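Local coordinates for beta-ketoacyl-[acyl-carrier-protein] synthase FabY (Pseudomonas aeruginosa, PDB 4CW4), which catalyses the condensation of acetyl-CoA with malonyl-ACP to form acetoacetyl-ACP, the primer that starts fatty acid synthesis, at residues L372-D375 with E376-L379; K295-D298 with V299-G303; D209-T212 with I213-V217. All coordinates share one frame; numbering follows the deposited sequence.

Contact 1 of 3, residues L372-D375 with E376-L379; sequences LMDD and ELAL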
# COMPACT_ATOMS: atom_id res chain seq x y z
N LEU A 372 -19.41 7.55 -2.09
CA LEU A 372 -20.16 7.00 -3.21
C LEU A 372 -21.30 6.14 -2.70
O LEU A 372 -21.17 5.44 -1.68
CB LEU A 372 -19.27 6.10 -4.08
CG LEU A 372 -17.94 6.70 -4.55
CD1 LEU A 372 -17.17 5.69 -5.38
CD2 LEU A 372 -18.20 7.99 -5.34
N MET A 373 -22.41 6.18 -3.43
CA MET A 373 -23.48 5.21 -3.23
C MET A 373 -23.92 4.68 -4.56
O MET A 373 -23.78 5.36 -5.56
CB MET A 373 -24.69 5.86 -2.56
CG MET A 373 -24.50 6.26 -1.14
SD MET A 373 -26.01 6.98 -0.46
CE MET A 373 -25.44 7.22 1.24
N ASP A 374 -24.48 3.48 -4.58
CA ASP A 374 -25.20 3.06 -5.77
C ASP A 374 -26.43 3.94 -5.98
O ASP A 374 -26.98 4.53 -5.05
CB ASP A 374 -25.58 1.58 -5.72
CG ASP A 374 -26.64 1.27 -4.69
OD1 ASP A 374 -27.86 1.36 -5.01
OD2 ASP A 374 -26.25 0.93 -3.56
N ASP A 375 -26.87 4.02 -7.22
CA ASP A 375 -27.96 4.90 -7.59
C ASP A 375 -29.27 4.58 -6.90
O ASP A 375 -30.04 5.48 -6.59
CB ASP A 375 -28.17 4.91 -9.11
CG ASP A 375 -28.50 3.54 -9.69
OD1 ASP A 375 -27.67 2.63 -9.59
OD2 ASP A 375 -29.56 3.40 -10.34
N GLU A 376 -29.54 3.31 -6.67
CA GLU A 376 -30.80 2.93 -6.05
C GLU A 376 -30.85 3.38 -4.59
O GLU A 376 -31.86 3.93 -4.13
CB GLU A 376 -30.97 1.42 -6.17
CG GLU A 376 -32.29 0.89 -5.68
CD GLU A 376 -32.44 -0.58 -6.01
OE1 GLU A 376 -31.85 -1.42 -5.30
OE2 GLU A 376 -33.14 -0.88 -7.00
N LEU A 377 -29.76 3.17 -3.86
CA LEU A 377 -29.70 3.60 -2.47
C LEU A 377 -29.75 5.14 -2.39
O LEU A 377 -30.41 5.70 -1.51
CB LEU A 377 -28.42 3.08 -1.80
CG LEU A 377 -28.26 3.46 -0.33
CD1 LEU A 377 -29.36 2.83 0.53
CD2 LEU A 377 -26.88 3.11 0.19
N ALA A 378 -29.03 5.82 -3.28
CA ALA A 378 -29.06 7.29 -3.30
C ALA A 378 -30.49 7.79 -3.48
O ALA A 378 -30.94 8.69 -2.79
CB ALA A 378 -28.15 7.82 -4.39
N LEU A 379 -31.20 7.15 -4.40
CA LEU A 379 -32.59 7.50 -4.70
C LEU A 379 -33.45 7.32 -3.45
O LEU A 379 -34.24 8.19 -3.08
CB LEU A 379 -33.10 6.60 -5.83
CG LEU A 379 -34.42 7.01 -6.51
CD1 LEU A 379 -34.16 8.11 -7.55
CD2 LEU A 379 -35.10 5.79 -7.14
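D374 meets L377 through one carboxylate oxygen: L377 N donates to D374 OD1 at 2.9 Å, with an N-H...O angle of 162°. The donor arrives from above the carboxylate plane, 46° out of it. This is an N-cap bond at the start of helix 375-381, where it follows strand 366-374. D374 can make it because its CG stands between its own backbone N and carbonyl carbon (chi1 69°), which folds the carboxylate over the first turn; the second oxygen, OD2, then rests 3.5 Å from L377 CB. The main chain follows with A378 N to D374 O at 3.0 Å and L379 N to D375 O, also at 3.0 Å.

One residue earlier, the extended chain of M373 slants across L377, its SD lying 4.0 Å from L377 CD2. The M373 CB comes to 4.4 Å from A378 CB, so M373, from the strand, packs on the helix that follows.

Farther out, R306 forms a salt bridge with D374 OD2. The neighbouring D375 points elsewhere, to R562, H563 and the backbone N of L9, while M637 of the second subunit packs against it.

The two oxygens of D374 thus do different work: OD1 receives an amide at the start of the helix, OD2 a guanidinium. Buried at the helix N terminus and paired with R306, this carboxylate is probably kept ionised.

Contact 2 of 3, residues K295-D298 with V299-G303; sequences KGID and VITSG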
# COMPACT_ATOMS: atom_id res chain seq x y z
N LYS A 295 -11.29 0.41 -7.45
CA LYS A 295 -11.85 -0.57 -6.55
C LYS A 295 -13.24 -0.16 -6.07
O LYS A 295 -14.16 -0.98 -6.02
CB LYS A 295 -10.88 -0.79 -5.38
CG LYS A 295 -11.31 -1.81 -4.34
CD LYS A 295 -11.03 -3.22 -4.78
CE LYS A 295 -11.66 -4.19 -3.79
NZ LYS A 295 -11.40 -5.60 -4.13
N GLY A 296 -13.42 1.12 -5.75
CA GLY A 296 -14.71 1.59 -5.30
C GLY A 296 -15.80 1.42 -6.33
O GLY A 296 -16.91 1.00 -6.00
N ILE A 297 -15.50 1.75 -7.58
CA ILE A 297 -16.46 1.61 -8.66
C ILE A 297 -16.78 0.14 -8.84
O ILE A 297 -17.94 -0.25 -8.99
CB ILE A 297 -15.88 2.16 -9.99
CG1 ILE A 297 -15.73 3.68 -9.93
CG2 ILE A 297 -16.74 1.74 -11.20
CD1 ILE A 297 -14.80 4.18 -11.04
N ASP A 298 -15.75 -0.68 -8.80
CA ASP A 298 -15.96 -2.09 -9.08
C ASP A 298 -16.83 -2.76 -8.02
O ASP A 298 -17.66 -3.60 -8.37
CB ASP A 298 -14.65 -2.82 -9.25
CG ASP A 298 -13.99 -2.49 -10.57
OD1 ASP A 298 -14.60 -1.78 -11.42
OD2 ASP A 298 -12.87 -2.97 -10.78
N VAL A 299 -16.66 -2.41 -6.75
CA VAL A 299 -17.47 -3.02 -5.72
C VAL A 299 -18.92 -2.56 -5.81
O VAL A 299 -19.82 -3.32 -5.42
CB VAL A 299 -16.92 -2.83 -4.29
CG1 VAL A 299 -15.55 -3.48 -4.17
CG2 VAL A 299 -16.81 -1.40 -3.90
N ILE A 300 -19.16 -1.36 -6.35
CA ILE A 300 -20.54 -0.91 -6.51
C ILE A 300 -21.17 -1.60 -7.70
O ILE A 300 -22.27 -2.13 -7.60
CB ILE A 300 -20.64 0.63 -6.64
CG1 ILE A 300 -20.35 1.26 -5.27
CG2 ILE A 300 -22.01 1.05 -7.12
CD1 ILE A 300 -20.18 2.74 -5.29
N THR A 301 -20.47 -1.65 -8.82
CA THR A 301 -21.07 -2.23 -10.02
C THR A 301 -21.26 -3.75 -9.88
O THR A 301 -22.19 -4.33 -10.45
CB THR A 301 -20.27 -1.86 -11.31
OG1 THR A 301 -18.93 -2.36 -11.23
CG2 THR A 301 -20.21 -0.35 -11.49
N SER A 302 -20.41 -4.40 -9.09
CA SER A 302 -20.53 -5.84 -8.88
C SER A 302 -21.52 -6.20 -7.77
O SER A 302 -21.85 -7.37 -7.59
CB SER A 302 -19.17 -6.45 -8.54
OG SER A 302 -18.78 -6.03 -7.25
N GLY A 303 -21.99 -5.22 -7.02
CA GLY A 303 -22.97 -5.47 -5.98
C GLY A 303 -22.44 -5.85 -4.63
O GLY A 303 -23.22 -6.23 -3.74
O HOH W 1 -17.33 -4.93 -11.24
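The carbonyl oxygen of D298 is gripped by both donors of S302: S302 OG gives its proton at 2.9 Å and S302 N its own at 3.0 Å, from opposite faces of the carbonyl plane. The hydroxyl gets there because OG lies between the backbone N and carbonyl carbon of S302 (chi1 70°), turned back along the helix. OG also bonds to Q304. A water adds a third hydrogen bond to D298 O, at 3.2 Å, and is itself bonded to T301 OG1.

One residue back, I297 O takes T301 N at 2.9 Å, an almost straight bond (168°). The side chains of I297 and T301 run side by side in the same direction, with I297 CG2 4.1 Å from T301 CG2. V299, between them in sequence, packs back on the preceding turn: V299 CG2 presses to 3.2 Å from G296 O, and V299 CG1 touches K295 CE at 4.0 Å, the lysine chain passing at about a right angle to the valine. That lysine ends on the dimer interface, where its NZ bonds Q294 of the second subunit, and D298 OD2 bonds Q304 of that same subunit.

K295 and V299 touch strands 222-225 and 278-283, and I297 touches strand 387-394. At G303 the chain leaves helical angles with positive phi (88°), and G303 N bonds back to I300 O. It is a Schellman motif, the classic C-terminal stop of an alpha-helix, here ending helix 288-301 of a thiolase-like ketosynthase at the dimer interface.

Contact 3 of 3, residues D209-T212 with I213-V217; sequences DWKT and IVDNV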
# COMPACT_ATOMS: atom_id res chain seq x y z
N ASP A 209 -27.67 11.37 8.29
CA ASP A 209 -27.13 10.77 9.50
C ASP A 209 -26.43 9.45 9.12
O ASP A 209 -27.01 8.62 8.43
CB ASP A 209 -28.27 10.53 10.51
CG ASP A 209 -27.80 10.13 11.92
OD1 ASP A 209 -26.69 9.59 12.10
OD2 ASP A 209 -28.59 10.35 12.87
N TRP A 210 -25.19 9.26 9.55
CA TRP A 210 -24.48 8.01 9.25
C TRP A 210 -25.29 6.80 9.72
O TRP A 210 -25.34 5.78 9.03
CB TRP A 210 -23.07 8.00 9.87
CG TRP A 210 -22.31 6.73 9.55
CD1 TRP A 210 -21.89 5.78 10.44
CD2 TRP A 210 -21.89 6.27 8.25
NE1 TRP A 210 -21.24 4.76 9.78
CE2 TRP A 210 -21.23 5.04 8.43
CE3 TRP A 210 -22.01 6.78 6.96
CZ2 TRP A 210 -20.70 4.31 7.37
CZ3 TRP A 210 -21.48 6.06 5.91
CH2 TRP A 210 -20.84 4.84 6.12
N LYS A 211 -25.97 6.93 10.86
CA LYS A 211 -26.84 5.85 11.35
C LYS A 211 -27.92 5.46 10.34
O LYS A 211 -28.23 4.28 10.19
CB LYS A 211 -27.50 6.25 12.67
CG LYS A 211 -28.50 5.23 13.17
CD LYS A 211 -28.40 5.06 14.66
CE LYS A 211 -29.51 4.14 15.21
NZ LYS A 211 -29.59 2.83 14.54
N THR A 212 -28.50 6.44 9.68
CA THR A 212 -29.53 6.17 8.69
C THR A 212 -28.96 5.37 7.53
O THR A 212 -29.60 4.43 7.02
CB THR A 212 -30.14 7.48 8.15
OG1 THR A 212 -30.68 8.24 9.24
CG2 THR A 212 -31.26 7.19 7.17
N ILE A 213 -27.76 5.75 7.09
CA ILE A 213 -27.09 5.03 6.01
C ILE A 213 -26.84 3.57 6.40
O ILE A 213 -27.23 2.65 5.68
CB ILE A 213 -25.79 5.74 5.60
CG1 ILE A 213 -26.14 7.12 5.02
CG2 ILE A 213 -24.97 4.88 4.60
CD1 ILE A 213 -24.92 8.04 4.80
N VAL A 214 -26.24 3.36 7.56
CA VAL A 214 -25.93 2.01 8.03
C VAL A 214 -27.21 1.16 8.17
O VAL A 214 -27.22 -0.02 7.79
CB VAL A 214 -25.16 2.05 9.36
CG1 VAL A 214 -24.87 0.66 9.85
CG2 VAL A 214 -23.86 2.82 9.19
N ASP A 215 -28.28 1.76 8.70
CA ASP A 215 -29.57 1.07 8.90
C ASP A 215 -30.20 0.62 7.57
O ASP A 215 -31.10 -0.23 7.55
CB ASP A 215 -30.58 2.00 9.59
CG ASP A 215 -30.42 2.08 11.10
OD1 ASP A 215 -29.68 1.27 11.70
OD2 ASP A 215 -31.07 2.97 11.69
N ASN A 216 -29.75 1.21 6.46
CA ASN A 216 -30.33 0.92 5.16
C ASN A 216 -29.56 -0.06 4.28
O ASN A 216 -29.97 -0.31 3.15
CB ASN A 216 -30.58 2.21 4.38
CG ASN A 216 -31.92 2.84 4.71
OD1 ASN A 216 -32.92 2.60 4.03
ND2 ASN A 216 -31.96 3.62 5.77
N VAL A 217 -28.47 -0.62 4.79
CA VAL A 217 -27.67 -1.59 4.04
C VAL A 217 -27.27 -2.75 4.96
O VAL A 217 -27.44 -2.67 6.17
CB VAL A 217 -26.41 -0.93 3.40
CG1 VAL A 217 -26.83 0.19 2.45
CG2 VAL A 217 -25.46 -0.39 4.45
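Helix 210-215 is a short surface helix of the thiolase-like ketosynthase, opened by an aspartate N-cap, and W210 and V214, one turn apart, meet on it. V214 CG2 sits over one face of the indole, 3.6 Å from the centroid of the five-membered ring and 25° off the ring normal, a CH-pi contact. The methyl is displaced toward the rim of the ring system, and its nearest indole atom is W210 NE1. The indole nitrogen itself bonds L273 O, which anchors that edge of the ring. At the six-membered end, I213 CD1 reaches W210 CE3 at 3.8 Å, the two side chains crossing at about a right angle. The ring also packs on V307 and I309 of strand 307-314 and on I222 of strand 222-225.

At the N terminus D209 closes the cap: its OD1 takes K211 N at 3.0 Å from above the carboxylate plane. I213 N and V214 N then bond D209 O and W210 O as the first helical links, the second nearly straight at 172°.

On the outer side K211 reaches one turn along to D215. Its chain, bent at chi2 and chi4, brings NZ to 3.2 Å from D215 OD2, on that oxygen's syn lone pair, in a salt bridge; the bond to D215 OD1 is weak, and OD1 also bonds S623 OG.

N216 lies side by side with T212, and N216 ND2 donates to T212 O at 2.8 Å, the oxygen lying only 9° out of the amide plane.

How the contacts relate
Along the chain the three contacts come in series, none enclosing or crossing another: first 209-217, then 295-303, then 372-379. Each closes only a helical turn or cap. Contact 1 touches both of the others. L372 CB packs 3.7 Å from I300 CD1 of contact 2, joining strand 366-374 to helix 288-301. Toward contact 3, M373 CE lies 3.7 Å from I213 CD1, and L377 CD2 is equally close to V217 CG1, joining the strand and helix 375-381 to helix 210-215 and the residues just after it. Contacts 2 and 3 do not meet; their nearest atoms are about 9 Å apart, with contact 1 bridging them.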